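Local coordinates for esterase (Sinorhizobium meliloti 1021, PDB 4TX1) that hydrolyses acetyl esters of carbohydrates with the serine-hydrolase machinery of the SGNH (GDSL-like) family, at the interface of chains A and B and the interface of chains A and C. Numbering follows the deposited sequence. Chains: chain A/B/C, Esterase.

Contact 1: the interface of chains A and B. Residues chain A 83-84, 87-88; chain B 58-60, 63, 74.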
ATOM      1  N   PRO A  83       4.907  12.576   7.034  1.00 11.52           N
ATOM      2  CA  PRO A  83       5.082  13.523   5.932  1.00 12.07           C
ATOM      3  C   PRO A  83       3.845  14.313   5.555  1.00 12.41           C
ATOM      4  O   PRO A  83       3.939  15.509   5.309  1.00 12.61           O
ATOM      5  CB  PRO A  83       5.596  12.647   4.792  1.00 12.45           C
ATOM      6  CG  PRO A  83       6.282  11.516   5.457  1.00 11.67           C
ATOM      7  CD  PRO A  83       5.375  11.226   6.678  1.00 12.12           C
ATOM      8  N   THR A  84       2.687  13.672   5.503  1.00 11.47           N
ATOM      9  CA  THR A  84       1.438  14.314   5.198  1.00 11.71           C
ATOM     10  C   THR A  84       1.067  15.348   6.257  1.00 11.41           C
ATOM     11  O   THR A  84       0.645  16.473   5.896  1.00 12.33           O
ATOM     12  CB  THR A  84       0.331  13.292   5.107  1.00 12.20           C
ATOM     13  OG1 THR A  84       0.678  12.378   4.016  1.00 11.72           O
ATOM     14  CG2 THR A  84      -1.032  13.925   4.840  1.00 12.36           C
ATOM     15  N   HIS A  87       3.472  18.379   5.908  1.00 12.38           N
ATOM     16  CA  HIS A  87       3.143  19.109   4.723  1.00 13.06           C
ATOM     17  C   HIS A  87       1.906  19.978   4.896  1.00 14.08           C
ATOM     18  O   HIS A  87       1.849  21.070   4.364  1.00 14.96           O
ATOM     19  CB  HIS A  87       2.975  18.151   3.506  1.00 14.74           C
ATOM     20  CG  HIS A  87       3.439  18.730   2.197  1.00 14.48           C
ATOM     21  ND1 HIS A  87       4.787  18.834   1.835  1.00 14.78           N
ATOM     22  CD2 HIS A  87       2.716  19.148   1.142  1.00 13.72           C
ATOM     23  CE1 HIS A  87       4.848  19.344   0.610  1.00 17.36           C
ATOM     24  NE2 HIS A  87       3.626  19.534   0.160  1.00 15.62           N
ATOM     25  N   THR A  88       0.919  19.468   5.619  1.00 13.46           N
ATOM     26  CA  THR A  88      -0.301  20.177   5.921  1.00 13.42           C
ATOM     27  C   THR A  88      -0.034  21.410   6.774  1.00 14.85           C
ATOM     28  O   THR A  88      -0.760  22.422   6.702  1.00 15.51           O
ATOM     29  CB  THR A  88      -1.190  19.222   6.770  1.00 14.77           C
ATOM     30  OG1 THR A  88      -1.569  18.091   5.930  1.00 14.65           O
ATOM     31  CG2 THR A  88      -2.442  19.952   7.230  1.00 13.80           C
TER
ATOM     32  N   GLU B  58      -7.146  21.559   8.295  1.00 15.05           N
ATOM     33  CA  GLU B  58      -6.415  20.396   7.688  1.00 13.87           C
ATOM     34  C   GLU B  58      -6.446  20.585   6.190  1.00 13.74           C
ATOM     35  O   GLU B  58      -7.162  19.916   5.437  1.00 13.71           O
ATOM     36  CB  GLU B  58      -7.045  19.094   8.126  1.00 14.54           C
ATOM     37  CG  GLU B  58      -6.732  18.683   9.563  1.00 16.18           C
ATOM     38  CD  GLU B  58      -5.392  18.131   9.816  1.00 20.79           C
ATOM     39  OE1 GLU B  58      -4.636  17.712   8.905  1.00 19.30           O
ATOM     40  OE2 GLU B  58      -5.080  18.030  11.016  1.00 23.89           O
ATOM     41  N   GLY B  59      -5.640  21.548   5.745  1.00 13.88           N
ATOM     42  CA  GLY B  59      -5.475  21.874   4.359  1.00 12.85           C
ATOM     43  C   GLY B  59      -4.152  21.409   3.815  1.00 12.15           C
ATOM     44  O   GLY B  59      -3.089  21.793   4.311  1.00 15.32           O
ATOM     45  N   LEU B  60      -4.182  20.497   2.822  1.00 12.63           N
ATOM     46  CA  LEU B  60      -2.991  19.942   2.203  1.00 11.56           C
ATOM     47  C   LEU B  60      -2.857  20.284   0.725  1.00 12.56           C
ATOM     48  O   LEU B  60      -3.738  20.010  -0.091  1.00 12.67           O
ATOM     49  CB  LEU B  60      -3.073  18.402   2.336  1.00 12.20           C
ATOM     50  CG  LEU B  60      -1.909  17.643   1.669  1.00 11.03           C
ATOM     51  CD1 LEU B  60      -0.581  17.923   2.396  1.00 10.86           C
ATOM     52  CD2 LEU B  60      -2.265  16.076   1.728  1.00 10.36           C
ATOM     53  N   ARG B  63      -4.192  18.176  -2.449  1.00 11.98           N
ATOM     54  CA  ARG B  63      -5.167  17.148  -2.076  1.00 10.82           C
ATOM     55  C   ARG B  63      -6.339  17.013  -3.066  1.00 11.47           C
ATOM     56  O   ARG B  63      -6.932  17.953  -3.392  1.00 11.33           O
ATOM     57  CB  ARG B  63      -5.717  17.396  -0.666  1.00 20.00           C
ATOM     58  CG  ARG B  63      -6.727  16.394  -0.196  1.00 20.00           C
ATOM     59  CD  ARG B  63      -7.079  16.584   1.254  1.00 20.00           C
ATOM     60  NE  ARG B  63      -6.143  15.972   2.143  1.00 20.00           N
ATOM     61  CZ  ARG B  63      -5.847  16.402   3.349  1.00 20.00           C
ATOM     62  NH1 ARG B  63      -6.300  17.549   3.795  1.00 20.00           N
ATOM     63  NH2 ARG B  63      -5.011  15.727   4.075  1.00 20.00           N
ATOM     64  N   CYS B  74       3.934  13.626   0.420  1.00 12.85           N
ATOM     65  CA  CYS B  74       2.697  13.520   1.206  1.00 12.22           C
ATOM     66  C   CYS B  74       1.733  12.638   0.453  1.00 12.26           C
ATOM     67  O   CYS B  74       1.933  12.377  -0.743  1.00 14.19           O
ATOM     68  CB  CYS B  74       2.057  14.928   1.432  1.00 13.33           C
ATOM     69  SG  CYS B  74       1.621  15.820  -0.092  1.00 14.47           S
TER
HETATM   70  O   HOH W   1      -3.684  23.252   7.024  1.00 17.95           O
HETATM   71  O   HOH W   2      -4.259  17.174   6.281  1.00 19.70           O

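Contact 2: the interface of chains A and C. Residues chain A 70-71, 107; chain C 66-67, 117-118, 121.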
ATOM      1  N   HIS A  70      -3.104  -2.268  12.560  1.00 12.78           N
ATOM      2  CA  HIS A  70      -4.319  -2.246  11.742  1.00 13.45           C
ATOM      3  C   HIS A  70      -5.582  -2.474  12.568  1.00 13.11           C
ATOM      4  O   HIS A  70      -6.639  -2.815  12.074  1.00 15.01           O
ATOM      5  CB  HIS A  70      -4.232  -3.307  10.624  1.00 16.09           C
ATOM      6  CG  HIS A  70      -2.997  -3.230   9.802  1.00 15.69           C
ATOM      7  ND1 HIS A  70      -2.690  -2.144   8.998  1.00 20.96           N
ATOM      8  CD2 HIS A  70      -1.945  -4.081   9.706  1.00 15.91           C
ATOM      9  CE1 HIS A  70      -1.529  -2.376   8.388  1.00 19.84           C
ATOM     10  NE2 HIS A  70      -1.091  -3.564   8.773  1.00 17.25           N
ATOM     11  N   LEU A  71      -5.485  -2.250  13.870  1.00 11.81           N
ATOM     12  CA  LEU A  71      -6.583  -2.496  14.762  1.00 11.50           C
ATOM     13  C   LEU A  71      -7.620  -1.387  14.970  1.00 13.99           C
ATOM     14  O   LEU A  71      -8.658  -1.577  15.684  1.00 13.92           O
ATOM     15  CB  LEU A  71      -6.030  -2.958  16.139  1.00 13.18           C
ATOM     16  CG  LEU A  71      -5.231  -4.248  16.131  1.00 13.69           C
ATOM     17  CD1 LEU A  71      -4.543  -4.485  17.492  1.00 14.68           C
ATOM     18  CD2 LEU A  71      -6.096  -5.444  15.717  1.00 13.98           C
ATOM     19  N   ILE A 107       2.577  -6.841  20.630  1.00 14.81           N
ATOM     20  CA  ILE A 107       2.139  -6.995  19.256  1.00 15.54           C
ATOM     21  C   ILE A 107       2.897  -5.998  18.374  1.00 17.45           C
ATOM     22  O   ILE A 107       3.032  -6.314  17.181  1.00 20.15           O
ATOM     23  CB  ILE A 107       0.637  -6.898  18.995  1.00 17.71           C
ATOM     24  CG1 ILE A 107       0.052  -5.555  19.412  1.00 20.13           C
ATOM     25  CG2 ILE A 107      -0.104  -8.083  19.755  1.00 18.65           C
ATOM     26  CD1 ILE A 107      -1.378  -5.219  18.840  1.00 20.88           C
TER
ATOM     27  N   ALA C  66      -5.777  -9.627  11.814  1.00 11.59           N
ATOM     28  CA  ALA C  66      -5.581  -8.234  11.398  1.00 10.98           C
ATOM     29  C   ALA C  66      -4.115  -7.893  11.207  1.00 11.36           C
ATOM     30  O   ALA C  66      -3.691  -6.751  11.424  1.00 11.71           O
ATOM     31  CB  ALA C  66      -6.277  -7.323  12.428  1.00 12.43           C
ATOM     32  N   TYR C  67      -3.335  -8.880  10.748  1.00 10.89           N
ATOM     33  CA  TYR C  67      -1.846  -8.806  10.703  1.00 11.92           C
ATOM     34  C   TYR C  67      -1.296  -9.242   9.336  1.00 10.39           C
ATOM     35  O   TYR C  67      -1.726 -10.178   8.704  1.00 12.27           O
ATOM     36  CB  TYR C  67      -1.216  -9.617  11.809  1.00 11.62           C
ATOM     37  CG  TYR C  67      -1.697  -9.199  13.192  1.00 11.77           C
ATOM     38  CD1 TYR C  67      -1.109  -8.117  13.866  1.00 13.15           C
ATOM     39  CD2 TYR C  67      -2.789  -9.796  13.793  1.00 11.98           C
ATOM     40  CE1 TYR C  67      -1.597  -7.709  15.075  1.00 13.77           C
ATOM     41  CE2 TYR C  67      -3.288  -9.373  15.033  1.00 13.61           C
ATOM     42  CZ  TYR C  67      -2.687  -8.330  15.679  1.00 14.62           C
ATOM     43  OH  TYR C  67      -3.226  -7.972  16.872  1.00 14.78           O
ATOM     44  N   LYS C 117      -8.010  -8.925  19.876  1.00 13.59           N
ATOM     45  CA  LYS C 117      -8.122  -7.537  19.440  1.00 13.84           C
ATOM     46  C   LYS C 117      -8.364  -7.496  17.928  1.00 12.07           C
ATOM     47  O   LYS C 117      -9.020  -6.574  17.404  1.00 12.11           O
ATOM     48  CB  LYS C 117      -6.852  -6.758  19.766  1.00 16.14           C
ATOM     49  CG  LYS C 117      -6.703  -6.474  21.286  1.00 17.02           C
ATOM     50  CD  LYS C 117      -7.863  -5.736  21.983  1.00 21.34           C
ATOM     51  CE  LYS C 117      -8.005  -4.291  21.548  1.00 25.35           C
ATOM     52  NZ  LYS C 117      -9.113  -3.431  22.123  1.00 30.29           N
ATOM     53  N   GLY C 118      -7.771  -8.435  17.220  1.00 12.18           N
ATOM     54  CA  GLY C 118      -7.948  -8.572  15.752  1.00 10.67           C
ATOM     55  C   GLY C 118      -9.395  -8.875  15.449  1.00 11.26           C
ATOM     56  O   GLY C 118     -10.003  -8.332  14.550  1.00 11.77           O
ATOM     57  N   ARG C 121     -11.534  -5.876  15.701  1.00 12.50           N
ATOM     58  CA  ARG C 121     -11.449  -5.026  14.544  1.00 13.01           C
ATOM     59  C   ARG C 121     -12.336  -5.561  13.397  1.00 11.41           C
ATOM     60  O   ARG C 121     -13.047  -4.826  12.775  1.00 11.24           O
ATOM     61  CB  ARG C 121     -10.018  -4.930  14.099  1.00 20.00           C
ATOM     62  CG  ARG C 121      -9.805  -4.211  12.791  1.00 20.00           C
ATOM     63  CD  ARG C 121     -10.224  -2.774  12.818  1.00 20.00           C
ATOM     64  NE  ARG C 121      -9.802  -2.128  11.604  1.00 20.00           N
ATOM     65  CZ  ARG C 121     -10.410  -1.114  11.027  1.00 20.00           C
ATOM     66  NH1 ARG C 121     -11.483  -0.581  11.536  1.00 20.00           N
ATOM     67  NH2 ARG C 121      -9.936  -0.696   9.890  1.00 20.00           N
TER
HETATM   68  O   HOH W   3      -2.348  -4.894  13.056  1.00 21.02           O
HETATM   69  O   HOH W   4      -7.656  -2.206   9.572  1.00 37.30           O

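Contact 3: the interface of chains A and B. Residues chain A 25, 27, 61, 72; chain B 87, 90-91, 132-133.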
ATOM      1  N   TRP A  25      -3.771  13.290  22.254  1.00 12.16           N
ATOM      2  CA  TRP A  25      -5.213  13.412  21.987  1.00 12.83           C
ATOM      3  C   TRP A  25      -5.924  13.881  23.269  1.00 13.29           C
ATOM      4  O   TRP A  25      -6.796  14.721  23.218  1.00 12.81           O
ATOM      5  CB  TRP A  25      -5.783  12.077  21.539  1.00 13.35           C
ATOM      6  CG  TRP A  25      -7.216  12.079  21.115  1.00 12.17           C
ATOM      7  CD1 TRP A  25      -7.684  12.592  19.977  1.00 12.56           C
ATOM      8  CD2 TRP A  25      -8.325  11.515  21.793  1.00 12.90           C
ATOM      9  NE1 TRP A  25      -9.026  12.383  19.863  1.00 13.14           N
ATOM     10  CE2 TRP A  25      -9.457  11.729  20.984  1.00 12.90           C
ATOM     11  CE3 TRP A  25      -8.480  10.833  23.002  1.00 13.96           C
ATOM     12  CZ2 TRP A  25     -10.722  11.293  21.326  1.00 12.68           C
ATOM     13  CZ3 TRP A  25      -9.768  10.356  23.347  1.00 13.41           C
ATOM     14  CH2 TRP A  25     -10.859  10.605  22.512  1.00 14.04           C
ATOM     15  N   TYR A  27      -6.704  11.294  26.289  1.00 15.67           N
ATOM     16  CA  TYR A  27      -7.540  10.176  26.710  1.00 15.06           C
ATOM     17  C   TYR A  27      -7.861  10.135  28.204  1.00 15.39           C
ATOM     18  O   TYR A  27      -7.004  10.048  29.014  1.00 16.39           O
ATOM     19  CB  TYR A  27      -6.966   8.819  26.249  1.00 20.00           C
ATOM     20  CG  TYR A  27      -7.966   7.704  26.330  1.00 20.00           C
ATOM     21  CD1 TYR A  27      -8.727   7.365  25.249  1.00 20.00           C
ATOM     22  CD2 TYR A  27      -8.152   6.979  27.482  1.00 20.00           C
ATOM     23  CE1 TYR A  27      -9.684   6.389  25.326  1.00 20.00           C
ATOM     24  CE2 TYR A  27      -9.098   5.985  27.554  1.00 20.00           C
ATOM     25  CZ  TYR A  27      -9.865   5.704  26.473  1.00 20.00           C
ATOM     26  OH  TYR A  27     -10.805   4.734  26.485  1.00 20.00           O
ATOM     27  N   ASN A  61      -4.870   8.257  18.753  1.00 10.54           N
ATOM     28  CA  ASN A  61      -4.926   7.135  19.648  1.00 10.67           C
ATOM     29  C   ASN A  61      -4.302   5.844  19.027  1.00 11.04           C
ATOM     30  O   ASN A  61      -4.664   5.493  17.899  1.00 12.51           O
ATOM     31  CB  ASN A  61      -6.311   6.826  20.113  1.00 10.99           C
ATOM     32  CG  ASN A  61      -6.886   7.895  21.058  1.00 12.43           C
ATOM     33  OD1 ASN A  61      -6.269   8.944  21.277  1.00 13.52           O
ATOM     34  ND2 ASN A  61      -8.144   7.718  21.457  1.00 13.62           N
ATOM     35  N   ALA A  72      -7.443  -0.292  14.293  1.00 11.93           N
ATOM     36  CA  ALA A  72      -8.387   0.810  14.379  1.00 12.34           C
ATOM     37  C   ALA A  72      -8.624   1.475  13.033  1.00 12.79           C
ATOM     38  O   ALA A  72      -8.019   1.098  11.995  1.00 12.58           O
ATOM     39  CB  ALA A  72      -7.853   1.813  15.424  1.00 13.97           C
TER
ATOM     40  N   HIS B  87      -9.959  10.588  13.107  1.00 11.55           N
ATOM     41  CA  HIS B  87      -9.673   9.910  14.375  1.00 11.56           C
ATOM     42  C   HIS B  87      -8.858  10.783  15.278  1.00 12.53           C
ATOM     43  O   HIS B  87      -9.023  10.747  16.497  1.00 12.65           O
ATOM     44  CB  HIS B  87      -8.913   8.574  14.101  1.00 12.16           C
ATOM     45  CG  HIS B  87      -9.249   7.462  15.044  1.00 11.85           C
ATOM     46  ND1 HIS B  87     -10.444   6.775  14.955  1.00 11.91           N
ATOM     47  CD2 HIS B  87      -8.536   6.872  16.012  1.00 12.28           C
ATOM     48  CE1 HIS B  87     -10.474   5.857  15.910  1.00 12.92           C
ATOM     49  NE2 HIS B  87      -9.303   5.846  16.534  1.00 11.56           N
ATOM     50  N   ALA B  90     -11.439  13.740  16.600  1.00 12.49           N
ATOM     51  CA  ALA B  90     -12.745  13.364  17.196  1.00 13.89           C
ATOM     52  C   ALA B  90     -12.737  13.720  18.663  1.00 14.34           C
ATOM     53  O   ALA B  90     -11.719  13.620  19.296  1.00 14.27           O
ATOM     54  CB  ALA B  90     -12.945  11.833  17.059  1.00 14.81           C
ATOM     55  N   PRO B  91     -13.889  14.026  19.214  1.00 14.79           N
ATOM     56  CA  PRO B  91     -15.229  14.078  18.565  1.00 15.14           C
ATOM     57  C   PRO B  91     -15.455  15.335  17.849  1.00 16.93           C
ATOM     58  O   PRO B  91     -14.992  16.407  18.272  1.00 15.22           O
ATOM     59  CB  PRO B  91     -16.226  13.932  19.725  1.00 17.63           C
ATOM     60  CG  PRO B  91     -15.470  14.380  20.909  1.00 20.25           C
ATOM     61  CD  PRO B  91     -14.003  14.044  20.666  1.00 18.08           C
ATOM     62  N   PRO B 132     -12.932   7.094  18.064  1.00 13.83           N
ATOM     63  CA  PRO B 132     -12.008   6.592  19.129  1.00 16.11           C
ATOM     64  C   PRO B 132     -12.704   6.306  20.394  1.00 17.69           C
ATOM     65  O   PRO B 132     -12.230   5.406  21.134  1.00 17.78           O
ATOM     66  CB  PRO B 132     -10.952   7.686  19.280  1.00 17.69           C
ATOM     67  CG  PRO B 132     -11.385   8.765  18.392  1.00 17.68           C
ATOM     68  CD  PRO B 132     -12.533   8.392  17.524  1.00 14.83           C
ATOM     69  N   THR B 133     -13.797   7.020  20.659  1.00 18.62           N
ATOM     70  CA  THR B 133     -14.535   6.740  21.905  1.00 21.09           C
ATOM     71  C   THR B 133     -16.020   6.757  21.549  1.00 25.20           C
ATOM     72  O   THR B 133     -16.430   7.169  20.451  1.00 23.62           O
ATOM     73  CB  THR B 133     -14.204   7.780  23.040  1.00 20.72           C
ATOM     74  OG1 THR B 133     -14.458   9.112  22.557  1.00 19.53           O
ATOM     75  CG2 THR B 133     -12.679   7.612  23.547  1.00 19.94           C
TER
HETATM   76  O   HOH W   5      -7.359   9.742  18.437  1.00 12.68           O
HETATM   77  O   HOH W   6      -9.362   5.049  21.162  1.00 17.69           O

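Contact 1: the interface of chains A and B
B:Leu60 and B:Cys74 supply the apolar part of this contact, against a helix of chain A that presents A:Thr84, A:His87 and A:Thr88. Of the two methyls of B:Leu60, CD1 meets CB of A:His87 at 3.7 Å and lies by A:Thr88, while CD2 faces the methyl CG2 of A:Thr84. With chi1 at 177° the leucine extends away from its own N toward the helix; its side chain crosses those of A:Thr84 and A:Thr88 at about a right angle. B:Cys74 is small enough to come close to the helix; its SG touches the imidazole carbon CD2 of A:His87 at 3.7 Å.

Two waters bridge polar groups of the chains. Within the helix, the hydroxyl OG1 of A:Thr88 bonds back to the carbonyl O of A:Thr84 at 2.7 Å, tilted 33° from the carbonyl plane; it also meets water 2. That water lies 2.7 Å from the carboxylate OE1 of B:Glu58 and from NH2 of B:Arg63, at the edge of the guanidinium, whose face lies against CB of B:Leu60. Water 1 joins the carbonyl O of A:Thr88 to both N and O of B:Gly59, which probably eases the approach of the two carbonyl oxygens.

In the fold, the C-terminal part of helix 78-89 of chain A packs on the end of strand 53-59 of chain B and the following loop, which carries the family's conserved glycine block; B:Cys74 comes from a further loop.

Contact 2: the interface of chains A and C
A:Leu71 pushes its branched end between C:Ala66, C:Tyr67 and the helix 112-128 of chain C, and its two methyls point to different neighbours. The leucine side chain runs at a slant to that of C:Tyr67, and CD1 of A:Leu71 meets the phenolic OH of C:Tyr67 at 3.8 Å. CB of C:Lys117 lies beside the same methyl. CD2 settles on the helix backbone, 3.6 Å from CA of C:Gly118, where a glycine lets a methyl come close to the main chain; on another side it meets CB of C:Ala66. A:Ile107 approaches the same phenol at about a right angle, so the tyrosine OH has a methyl of each aliphatic residue near it.

C:Arg121 lies along the main chain of A:His70 and A:Leu71. CG lies by the O of A:His70; the bend at chi2 (63°) then carries CD to the O of A:Leu71 and NE to the carbonyl O of A:His70 at 3.3 Å, a weak bond. A:His70 turns CB and the ring carbon CD2 toward the carbonyl O of C:Ala66, and water 3 links that oxygen to the backbone N of A:His70.

The structure alone does not show whether this patch belongs to the biological oligomer. Water 4, in the guanidinium plane, is held by NE and NH2 of C:Arg121, the latter at 2.8 Å, and reaches the O of A:His70.

Contact 3: the interface of chains A and B
Helix 22-25, the short strand 27-28 and the loops holding A:Asn61 and A:Ala72 in chain A meet the C-terminal turn of helix 78-89 and the loops at 90-91 and 132-133 of chain B. A:Trp25 closes the helix that begins at the nucleophilic serine of the GDSL motif, so the partner chain leans on the neighbourhood of the active site.

The indole, swung away from its own backbone N (chi1 -175°), directs its benzo edge at B:Thr133. OG1 of that threonine lies in the ring plane at the edge; its methyl CG2 touches CH2 of the indole at 3.7 Å, and the same methyl meets CE1 of A:Tyr27. CZ2 also meets CG of B:Pro132, the rigid proline crossing it obliquely.

An asparagine suits this spot because the amide ND2 of A:Asn61 can lie over the rim of one indole face and still reach water 6, which is 2.9 Å from the carbonyl O of B:Pro132. Water 5, above the same face, joins the backbone N of A:Asn61 to the carbonyl O of B:His87. The indole NE1 of A:Trp25 gives a weak bond of 3.0 Å, bent to 124° at the hydrogen, to the carbonyl O of B:Ala90, which lies off the ring plane.

Contacts 1 and 3 are parts of one two-fold interface, their C-alpha centres about 20 Å apart, and each has a twin with the chains exchanged; this pairing may be the dimer in solution, though the structure alone does not prove it. Helix 78-89 serves both: residue 87 meets chain B from chain A in contact 1 and chain A from chain B in contact 3. Contact 2, against a third subunit, lies about 17 Å from contact 3 and 27 Å from contact 1. The stretch 70-74 visits all three and could therefore couple the pair to its neighbour within the deposited hexamer.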